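Local atomic coordinates of zona pellucida sperm-binding protein 1,Zona pellucida sperm-binding protein 1 (Gallus gallus, PDB entry 6GF7), a protein that probably helps to build and cross-link the extracellular coat of the bird egg, acting in fertilization, with this chain carrying its N-terminal Ig-like domain. Residues A[8-13]-A[100-105]; A[32-37]-A[86-91]; A[51-56]-A[63-68]. The protein carries 2 engineered substitutions. All blocks are in the same frame, centred on the assembly; numbering follows the deposited sequence.

Contact 1: A[8-13]-A[100-105]. Engineered in segment 100-105: Gln103 (natural residue Asn). With ZN (zinc ion), chain E.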
# COMPACT_ATOMS: atom_id res chain seq x y z
N LEU A 8 4.50 -5.69 23.77
CA LEU A 8 4.28 -6.77 22.82
C LEU A 8 5.62 -7.34 22.37
O LEU A 8 6.55 -6.60 22.04
CB LEU A 8 3.49 -6.26 21.62
CG LEU A 8 3.32 -7.21 20.43
CD1 LEU A 8 2.68 -8.51 20.86
CD2 LEU A 8 2.50 -6.54 19.33
N GLN A 9 5.73 -8.66 22.37
CA GLN A 9 6.95 -9.33 21.95
C GLN A 9 6.83 -9.75 20.49
O GLN A 9 5.90 -10.48 20.12
CB GLN A 9 7.23 -10.55 22.83
CG GLN A 9 7.63 -10.19 24.24
CD GLN A 9 8.24 -11.37 24.98
OE1 GLN A 9 8.34 -12.47 24.42
NE2 GLN A 9 8.65 -11.16 26.22
N TYR A 10 7.79 -9.32 19.67
CA TYR A 10 7.80 -9.65 18.26
C TYR A 10 9.23 -9.69 17.74
O TYR A 10 10.12 -9.01 18.25
CB TYR A 10 6.97 -8.65 17.44
CG TYR A 10 7.55 -7.26 17.44
CD1 TYR A 10 8.49 -6.88 16.50
CD2 TYR A 10 7.16 -6.33 18.39
CE1 TYR A 10 9.03 -5.61 16.50
CE2 TYR A 10 7.68 -5.05 18.40
CZ TYR A 10 8.62 -4.70 17.45
OH TYR A 10 9.16 -3.43 17.46
N HIS A 11 9.42 -10.48 16.69
CA HIS A 11 10.71 -10.64 16.05
C HIS A 11 10.46 -11.12 14.63
O HIS A 11 9.40 -11.69 14.33
CB HIS A 11 11.61 -11.63 16.80
CG HIS A 11 11.31 -13.06 16.51
ND1 HIS A 11 10.35 -13.77 17.20
CD2 HIS A 11 11.84 -13.92 15.61
CE1 HIS A 11 10.31 -15.01 16.74
NE2 HIS A 11 11.20 -15.13 15.78
N TYR A 12 11.39 -10.83 13.73
CA TYR A 12 11.27 -11.30 12.37
C TYR A 12 12.44 -12.20 12.00
O TYR A 12 13.54 -12.10 12.57
CB TYR A 12 11.16 -10.13 11.38
CG TYR A 12 12.41 -9.33 11.13
CD1 TYR A 12 12.69 -8.20 11.88
CD2 TYR A 12 13.29 -9.65 10.09
CE1 TYR A 12 13.81 -7.43 11.64
CE2 TYR A 12 14.42 -8.89 9.85
CZ TYR A 12 14.68 -7.78 10.63
OH TYR A 12 15.80 -7.01 10.40
N ASP A 13 12.18 -13.11 11.07
CA ASP A 13 13.17 -14.06 10.58
C ASP A 13 13.31 -13.88 9.07
O ASP A 13 12.32 -13.68 8.37
CB ASP A 13 12.76 -15.50 10.87
CG ASP A 13 12.71 -15.80 12.35
OD1 ASP A 13 13.47 -15.16 13.11
OD2 ASP A 13 11.92 -16.69 12.73
N TYR A 100 3.41 -0.38 17.06
CA TYR A 100 4.84 -0.57 16.96
C TYR A 100 5.27 -0.48 15.50
O TYR A 100 4.60 -1.02 14.62
CB TYR A 100 5.25 -1.94 17.52
CG TYR A 100 4.67 -2.27 18.88
CD1 TYR A 100 3.36 -2.72 19.01
CD2 TYR A 100 5.45 -2.19 20.02
CE1 TYR A 100 2.83 -3.03 20.25
CE2 TYR A 100 4.93 -2.51 21.26
CZ TYR A 100 3.63 -2.92 21.37
OH TYR A 100 3.13 -3.24 22.61
N GLU A 101 6.38 0.21 15.25
CA GLU A 101 6.96 0.29 13.92
C GLU A 101 8.21 -0.58 13.88
O GLU A 101 9.12 -0.41 14.70
CB GLU A 101 7.32 1.73 13.55
CG GLU A 101 6.14 2.61 13.17
CD GLU A 101 6.57 4.00 12.73
OE1 GLU A 101 7.79 4.24 12.59
OE2 GLU A 101 5.68 4.85 12.54
N VAL A 102 8.25 -1.51 12.93
CA VAL A 102 9.39 -2.39 12.74
C VAL A 102 9.81 -2.32 11.29
O VAL A 102 8.96 -2.29 10.39
CB VAL A 102 9.08 -3.85 13.16
CG1 VAL A 102 7.85 -4.36 12.43
CG2 VAL A 102 10.29 -4.75 12.90
N GLN A 103 11.11 -2.27 11.05
CA GLN A 103 11.65 -2.26 9.70
C GLN A 103 12.35 -3.59 9.48
O GLN A 103 13.40 -3.85 10.08
CB GLN A 103 12.62 -1.10 9.48
CG GLN A 103 13.04 -0.95 8.02
CD GLN A 103 13.97 0.22 7.78
OE1 GLN A 103 13.81 0.96 6.81
NE2 GLN A 103 14.96 0.38 8.66
N MET A 104 11.78 -4.41 8.61
CA MET A 104 12.32 -5.74 8.36
C MET A 104 13.33 -5.63 7.23
O MET A 104 12.97 -5.25 6.11
CB MET A 104 11.21 -6.71 7.99
CG MET A 104 10.14 -6.86 9.04
SD MET A 104 8.82 -7.86 8.37
CE MET A 104 9.68 -9.41 8.12
N THR A 105 14.58 -5.94 7.53
CA THR A 105 15.66 -5.90 6.56
C THR A 105 16.23 -7.30 6.42
O THR A 105 16.59 -7.93 7.41
CB THR A 105 16.74 -4.92 7.00
OG1 THR A 105 16.14 -3.66 7.32
CG2 THR A 105 17.75 -4.73 5.89
ZN ZN E . 11.78 -16.78 14.74
O HOH W 1 13.53 -17.75 15.64
O HOH W 2 10.38 -18.41 15.19
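Tyr10 turns the edge of its ring toward the face of Tyr100 in an offset edge-to-face stack, the centroids 5.8 Å apart and the planes at 64°. On the opposite flank of the Tyr10 ring from CE2, CE1 lies 3.8 Å from Val102 CB, at a slant. Beyond the stack, Leu8 slants across the Tyr100 ring and presses CB and CD2 on it, while its backbone N donates to Tyr100 OH at 3.0 Å; that hydroxyl also bonds to Glu89.

Tyr12 is placed differently. With CG between the backbone N and the carbonyl carbon (chi1 73°), its ring reaches over strand 100-105, so that one face receives Met104 CA, 4.0 Å from the ring centroid, as a CH-pi contact. The Met104 chain slides past Tyr12 in the opposite direction, its CE 3.7 Å from Tyr12 CB and its sulfur oblique to the ring in a Met-aromatic contact. At the far end Tyr12 OH donates to a lone pair of Thr105 O, in the carbonyl plane, at 3.2 Å. A phenylalanine here would probably leave Thr105 O without its hydroxyl donor.

Strands 9-13 and 100-105 run 18° from parallel and belong to the two facing sheets of the Ig-like sandwich. Two tyrosine hydroxyls thus tie the sheets, Tyr12 OH giving a bond to Thr105 O and Tyr100 OH accepting one from Leu8 N, while His11 and Asp13, pointing the other way, bind a zinc ion.

Contact 2: A[32-37]-A[86-91]. With ZN (zinc ion), chain G; ZN (zinc ion), chain F.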
# COMPACT_ATOMS: atom_id res chain seq x y z
N HIS A 32 -2.90 -6.67 14.10
CA HIS A 32 -3.17 -6.41 12.70
C HIS A 32 -1.93 -5.75 12.10
O HIS A 32 -1.37 -4.82 12.70
CB HIS A 32 -4.41 -5.54 12.51
CG HIS A 32 -5.69 -6.28 12.66
ND1 HIS A 32 -6.90 -5.79 12.22
CD2 HIS A 32 -5.96 -7.48 13.23
CE1 HIS A 32 -7.86 -6.66 12.49
NE2 HIS A 32 -7.31 -7.69 13.11
N PHE A 33 -1.48 -6.25 10.96
CA PHE A 33 -0.28 -5.74 10.32
C PHE A 33 -0.64 -4.71 9.25
O PHE A 33 -1.60 -4.88 8.49
CB PHE A 33 0.50 -6.88 9.69
CG PHE A 33 1.01 -7.89 10.68
CD1 PHE A 33 0.20 -8.94 11.07
CD2 PHE A 33 2.27 -7.77 11.24
CE1 PHE A 33 0.65 -9.87 11.98
CE2 PHE A 33 2.72 -8.70 12.16
CZ PHE A 33 1.91 -9.75 12.53
N LYS A 34 0.15 -3.64 9.18
CA LYS A 34 0.01 -2.65 8.13
C LYS A 34 1.37 -2.34 7.54
O LYS A 34 2.32 -2.06 8.28
CB LYS A 34 -0.63 -1.36 8.66
CG LYS A 34 -2.06 -1.50 9.10
CD LYS A 34 -2.59 -0.17 9.61
CE LYS A 34 -4.03 -0.29 10.09
NZ LYS A 34 -4.53 1.02 10.58
N VAL A 35 1.46 -2.34 6.22
CA VAL A 35 2.69 -1.97 5.53
C VAL A 35 2.70 -0.46 5.36
O VAL A 35 1.67 0.15 5.04
CB VAL A 35 2.78 -2.67 4.16
CG1 VAL A 35 4.02 -2.22 3.42
CG2 VAL A 35 2.80 -4.18 4.34
N LEU A 36 3.86 0.15 5.57
CA LEU A 36 4.04 1.59 5.42
C LEU A 36 4.89 1.84 4.18
O LEU A 36 6.01 1.32 4.08
CB LEU A 36 4.71 2.19 6.65
CG LEU A 36 4.09 1.81 7.99
CD1 LEU A 36 4.92 2.35 9.16
CD2 LEU A 36 2.69 2.34 8.04
N ASP A 37 4.38 2.65 3.26
CA ASP A 37 5.15 3.11 2.12
C ASP A 37 5.87 4.40 2.46
O ASP A 37 5.69 4.99 3.53
CB ASP A 37 4.24 3.28 0.89
CG ASP A 37 3.32 4.49 0.98
OD1 ASP A 37 3.21 5.12 2.06
OD2 ASP A 37 2.69 4.83 -0.04
N GLN A 86 3.88 -1.67 10.48
CA GLN A 86 3.31 -1.22 11.73
C GLN A 86 2.52 -2.37 12.34
O GLN A 86 1.70 -3.00 11.66
CB GLN A 86 2.40 -0.00 11.52
CG GLN A 86 1.80 0.54 12.80
CD GLN A 86 0.84 1.69 12.56
OE1 GLN A 86 0.20 1.78 11.51
NE2 GLN A 86 0.74 2.59 13.53
N LEU A 87 2.76 -2.64 13.62
CA LEU A 87 2.01 -3.64 14.37
C LEU A 87 0.99 -2.90 15.21
O LEU A 87 1.35 -2.01 15.99
CB LEU A 87 2.91 -4.47 15.26
CG LEU A 87 4.20 -5.02 14.66
CD1 LEU A 87 4.97 -5.81 15.69
CD2 LEU A 87 3.86 -5.88 13.49
N GLU A 88 -0.27 -3.24 15.05
CA GLU A 88 -1.34 -2.68 15.86
C GLU A 88 -1.78 -3.77 16.83
O GLU A 88 -2.41 -4.75 16.43
CB GLU A 88 -2.48 -2.17 14.98
CG GLU A 88 -2.19 -0.78 14.41
CD GLU A 88 -3.38 -0.14 13.72
OE1 GLU A 88 -4.30 -0.86 13.27
OE2 GLU A 88 -3.40 1.11 13.61
N GLU A 89 -1.39 -3.62 18.10
CA GLU A 89 -1.90 -4.48 19.16
C GLU A 89 -3.34 -4.09 19.46
O GLU A 89 -3.62 -2.92 19.76
CB GLU A 89 -1.03 -4.36 20.41
CG GLU A 89 -1.21 -5.50 21.40
CD GLU A 89 -0.22 -5.44 22.56
OE1 GLU A 89 0.37 -4.36 22.79
OE2 GLU A 89 -0.01 -6.48 23.23
N MET A 90 -4.25 -5.05 19.37
CA MET A 90 -5.68 -4.77 19.41
C MET A 90 -6.41 -5.70 20.36
O MET A 90 -6.09 -6.89 20.47
CB MET A 90 -6.31 -4.94 18.02
CG MET A 90 -6.27 -3.71 17.15
SD MET A 90 -6.95 -4.12 15.55
CE MET A 90 -8.48 -4.93 16.01
N LEU A 91 -7.42 -5.15 21.03
CA LEU A 91 -8.35 -5.97 21.77
C LEU A 91 -9.40 -6.51 20.80
O LEU A 91 -9.56 -6.00 19.69
CB LEU A 91 -9.02 -5.17 22.89
CG LEU A 91 -8.14 -4.36 23.85
CD1 LEU A 91 -9.01 -3.63 24.85
CD2 LEU A 91 -7.16 -5.25 24.58
ZN ZN G . -5.37 0.94 12.72
ZN ZN F . -7.16 -3.96 11.27
O HOH W 3 -6.66 -2.03 12.17
O HOH W 4 -9.14 -4.48 10.47
O HOH W 5 -4.95 2.85 13.68
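His32 and Glu88, like Lys34 and Gln86, face each other as hydrogen-bonded pairs of antiparallel strands, each pair closed by two backbone bonds. The shortest of the four runs from Gln86 N to Lys34 O, 2.7 Å. Phe33 and Leu87 form the non-hydrogen-bonded pair between them.

Metal coordination dominates the face carrying His32, Lys34 and Glu88. The fully extended Lys34 crosses Glu88 obliquely and brings NZ to a zinc ion at 2.3 Å; as a metal ligand this amine is probably unprotonated. Glu88 grips the same zinc with both carboxylate oxygens, OE1 and OE2 each 2.2 Å from it, and a water adds a further ligand. A second zinc ion is held by His32 ND1 at 2.1 Å, by two waters and by Glu44. One of those waters donates to Glu88 OE1, 2.9 Å away, so this oxygen serves both sites, as direct ligand to one and second-shell acceptor for the other.

Sulfur and ring meet on the same face. Met90, its chain bent at chi3 (50°), sets SD over one face of the His32 imidazole, 3.9 Å from the ring centroid, and its CE also lies over the ring. The zinc sits in the ring plane at ND1, while the thioether covers a face.

Apolar packing fills the opposite face, where Phe33 and Leu87 run alongside each other in the same direction, and Leu87 CD2 touches Phe33 CD2 and CE2.

Within the five-strand sheet, strand 30-36 is flanked by 42-44 on its other edge and strand 80-90 by 96-106; Phe33 also meets the ring of Phe65 in the facing sheet.

Contact 3: A[51-56]-A[63-68]. With ZN (zinc ion), chain D; NAG (2-acetamido-2-deoxy-beta-D-glucopyranose), chain C.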
# COMPACT_ATOMS: atom_id res chain seq x y z
N CYS A 51 0.62 -10.64 -4.39
CA CYS A 51 1.53 -9.74 -3.70
C CYS A 51 2.49 -10.46 -2.77
O CYS A 51 3.39 -9.82 -2.21
CB CYS A 51 0.76 -8.69 -2.90
SG CYS A 51 0.14 -7.29 -3.86
N MET A 52 2.30 -11.77 -2.57
CA MET A 52 3.17 -12.59 -1.74
C MET A 52 3.23 -12.11 -0.29
O MET A 52 4.31 -11.92 0.29
CB MET A 52 4.57 -12.69 -2.34
CG MET A 52 4.60 -13.40 -3.68
SD MET A 52 6.23 -13.37 -4.43
CE MET A 52 7.18 -14.32 -3.25
N HIS A 53 2.07 -11.88 0.30
CA HIS A 53 2.01 -11.76 1.75
C HIS A 53 0.78 -12.47 2.29
O HIS A 53 -0.30 -12.41 1.70
CB HIS A 53 2.09 -10.29 2.22
CG HIS A 53 1.19 -9.33 1.51
ND1 HIS A 53 -0.17 -9.53 1.39
CD2 HIS A 53 1.45 -8.14 0.93
CE1 HIS A 53 -0.70 -8.50 0.75
NE2 HIS A 53 0.26 -7.65 0.45
N TRP A 54 0.97 -13.14 3.42
CA TRP A 54 -0.03 -14.03 3.99
C TRP A 54 -0.08 -13.81 5.49
O TRP A 54 0.87 -13.32 6.10
CB TRP A 54 0.26 -15.50 3.66
CG TRP A 54 0.36 -15.77 2.20
CD1 TRP A 54 -0.65 -16.16 1.36
CD2 TRP A 54 1.55 -15.73 1.39
NE1 TRP A 54 -0.17 -16.33 0.08
CE2 TRP A 54 1.17 -16.08 0.08
CE3 TRP A 54 2.88 -15.43 1.66
CZ2 TRP A 54 2.09 -16.12 -0.97
CZ3 TRP A 54 3.79 -15.47 0.62
CH2 TRP A 54 3.39 -15.82 -0.68
N LEU A 55 -1.21 -14.21 6.08
CA LEU A 55 -1.42 -14.12 7.52
C LEU A 55 -1.69 -15.51 8.07
O LEU A 55 -2.44 -16.29 7.48
CB LEU A 55 -2.60 -13.21 7.81
CG LEU A 55 -2.38 -11.73 7.51
CD1 LEU A 55 -3.62 -10.95 7.90
CD2 LEU A 55 -1.13 -11.17 8.19
N ASN A 56 -1.07 -15.82 9.21
CA ASN A 56 -1.28 -17.12 9.84
C ASN A 56 -1.24 -16.95 11.34
O ASN A 56 -0.57 -16.05 11.86
CB ASN A 56 -0.20 -18.14 9.45
CG ASN A 56 -0.33 -18.62 8.04
OD1 ASN A 56 -0.99 -19.62 7.76
ND2 ASN A 56 0.32 -17.91 7.11
N LEU A 63 0.99 -14.71 16.01
CA LEU A 63 0.45 -14.26 14.74
C LEU A 63 1.60 -14.06 13.76
O LEU A 63 2.56 -13.35 14.06
CB LEU A 63 -0.34 -12.97 14.91
CG LEU A 63 -1.48 -13.13 15.92
CD1 LEU A 63 -2.00 -11.79 16.34
CD2 LEU A 63 -2.59 -13.94 15.30
N ILE A 64 1.50 -14.69 12.59
CA ILE A 64 2.57 -14.72 11.61
C ILE A 64 2.19 -13.87 10.41
O ILE A 64 1.12 -14.05 9.81
CB ILE A 64 2.85 -16.16 11.15
CG1 ILE A 64 3.01 -17.08 12.37
CG2 ILE A 64 4.11 -16.19 10.29
CD1 ILE A 64 2.95 -18.54 12.02
N PHE A 65 3.07 -12.95 10.04
CA PHE A 65 2.97 -12.23 8.78
C PHE A 65 4.14 -12.67 7.91
O PHE A 65 5.30 -12.42 8.24
CB PHE A 65 2.96 -10.71 9.00
CG PHE A 65 3.18 -9.92 7.74
CD1 PHE A 65 2.31 -10.03 6.67
CD2 PHE A 65 4.23 -9.03 7.64
CE1 PHE A 65 2.51 -9.29 5.51
CE2 PHE A 65 4.43 -8.29 6.49
CZ PHE A 65 3.56 -8.42 5.42
N SER A 66 3.83 -13.33 6.80
CA SER A 66 4.83 -13.77 5.84
C SER A 66 4.83 -12.81 4.67
O SER A 66 3.77 -12.37 4.22
CB SER A 66 4.55 -15.18 5.33
OG SER A 66 4.49 -16.14 6.37
N ALA A 67 6.02 -12.51 4.15
CA ALA A 67 6.15 -11.66 2.97
C ALA A 67 7.26 -12.23 2.11
O ALA A 67 8.39 -12.38 2.58
CB ALA A 67 6.45 -10.21 3.34
N GLY A 68 6.94 -12.54 0.85
CA GLY A 68 7.97 -12.97 -0.07
C GLY A 68 8.87 -11.81 -0.45
O GLY A 68 8.43 -10.67 -0.59
ZN ZN D . -0.71 -5.82 -0.56
C1 NAG C . -4.05 -17.22 4.25
C2 NAG C . -5.06 -18.34 4.50
C3 NAG C . -4.49 -19.38 5.47
C4 NAG C . -3.14 -19.86 4.98
C5 NAG C . -2.21 -18.69 4.67
C6 NAG C . -0.91 -19.12 4.03
C7 NAG C . -6.79 -17.22 5.98
C8 NAG C . -5.74 -16.88 7.01
N2 NAG C . -6.40 -17.88 4.87
O3 NAG C . -5.40 -20.47 5.58
O4 NAG C . -2.53 -20.67 5.98
O5 NAG C . -2.84 -17.77 3.76
O6 NAG C . -1.13 -19.58 2.70
O7 NAG C . -7.97 -16.91 6.15
O HOH W 6 -1.47 -5.05 1.34
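With chi1 at 167°, Phe65 turns CG to the side of CA away from the amide nitrogen, and the ring swings across the hairpin until CE1 comes 3.5 Å from His53 CB and CD1 reaches Leu55 CD2. His53 takes the less common rotamer with CG between N and the carbonyl carbon (chi1 47°), carrying its imidazole away from strand 63-68. There NE2 binds a zinc ion, 2.3 Å away, that is also held by His73 and a water. Leu55 slants past Phe65 on this inner face, which continues onto Phe33 of the other sheet.

The two segments are the arms of a beta hairpin, strands 53-57 and 63-68, at the border of the four-strand sheet of the Ig-like domain. Trp54 with Ser66 and Asn56 with Ile64 are hydrogen-bonded pairs, and Gly68 N adds a bond to Met52 O at 2.8 Å. Met52 adopts a left-handed backbone conformation and, with His53, faces Cys48 in a G1 beta bulge. Its thioether end bends over Gly68, Met52 CE lying 3.5 Å from Gly68 CA.

On the outer face, the edge of the Trp54 indole meets Ser66, CE3 lying 4.0 Å from Ser66 CB, while the indole NE1 bonds to Ser49. Beside it Asn56 CB packs against Ile64 CB. An N-acetylglucosamine lies along this face: its O4 donates to Asn56 OD1 at 2.6 Å, and its O5 sits 3.6 Å from Trp54 CD1, consistent with the sugar at the glycosylated Asn47 packing on the hairpin.

Overall arrangement
Strand 96-106 of contact 1 and strand 80-90 of contact 2 are neighbours in the five-strand sheet, and the two contacts join directly: Tyr100 O lies 2.6 Å from Leu87 N, a probable hydrogen bond, and Tyr10 CG packs 3.4 Å from Leu87 CD1. Their centres are about 11 Å apart. Contact 3 belongs to the facing sheet, as does strand 9-14 of contact 1, yet contacts 1 and 3 do not touch, their nearest atoms being about 5 Å apart. Contact 2 meets contact 3 across the sandwich core, where Phe33 CE2 lies 3.8 Å from Phe65 CB. Each contact carries its own zinc ligands, and those of contact 2 serve two ions; the N-acetylglucosamine lies against contact 3.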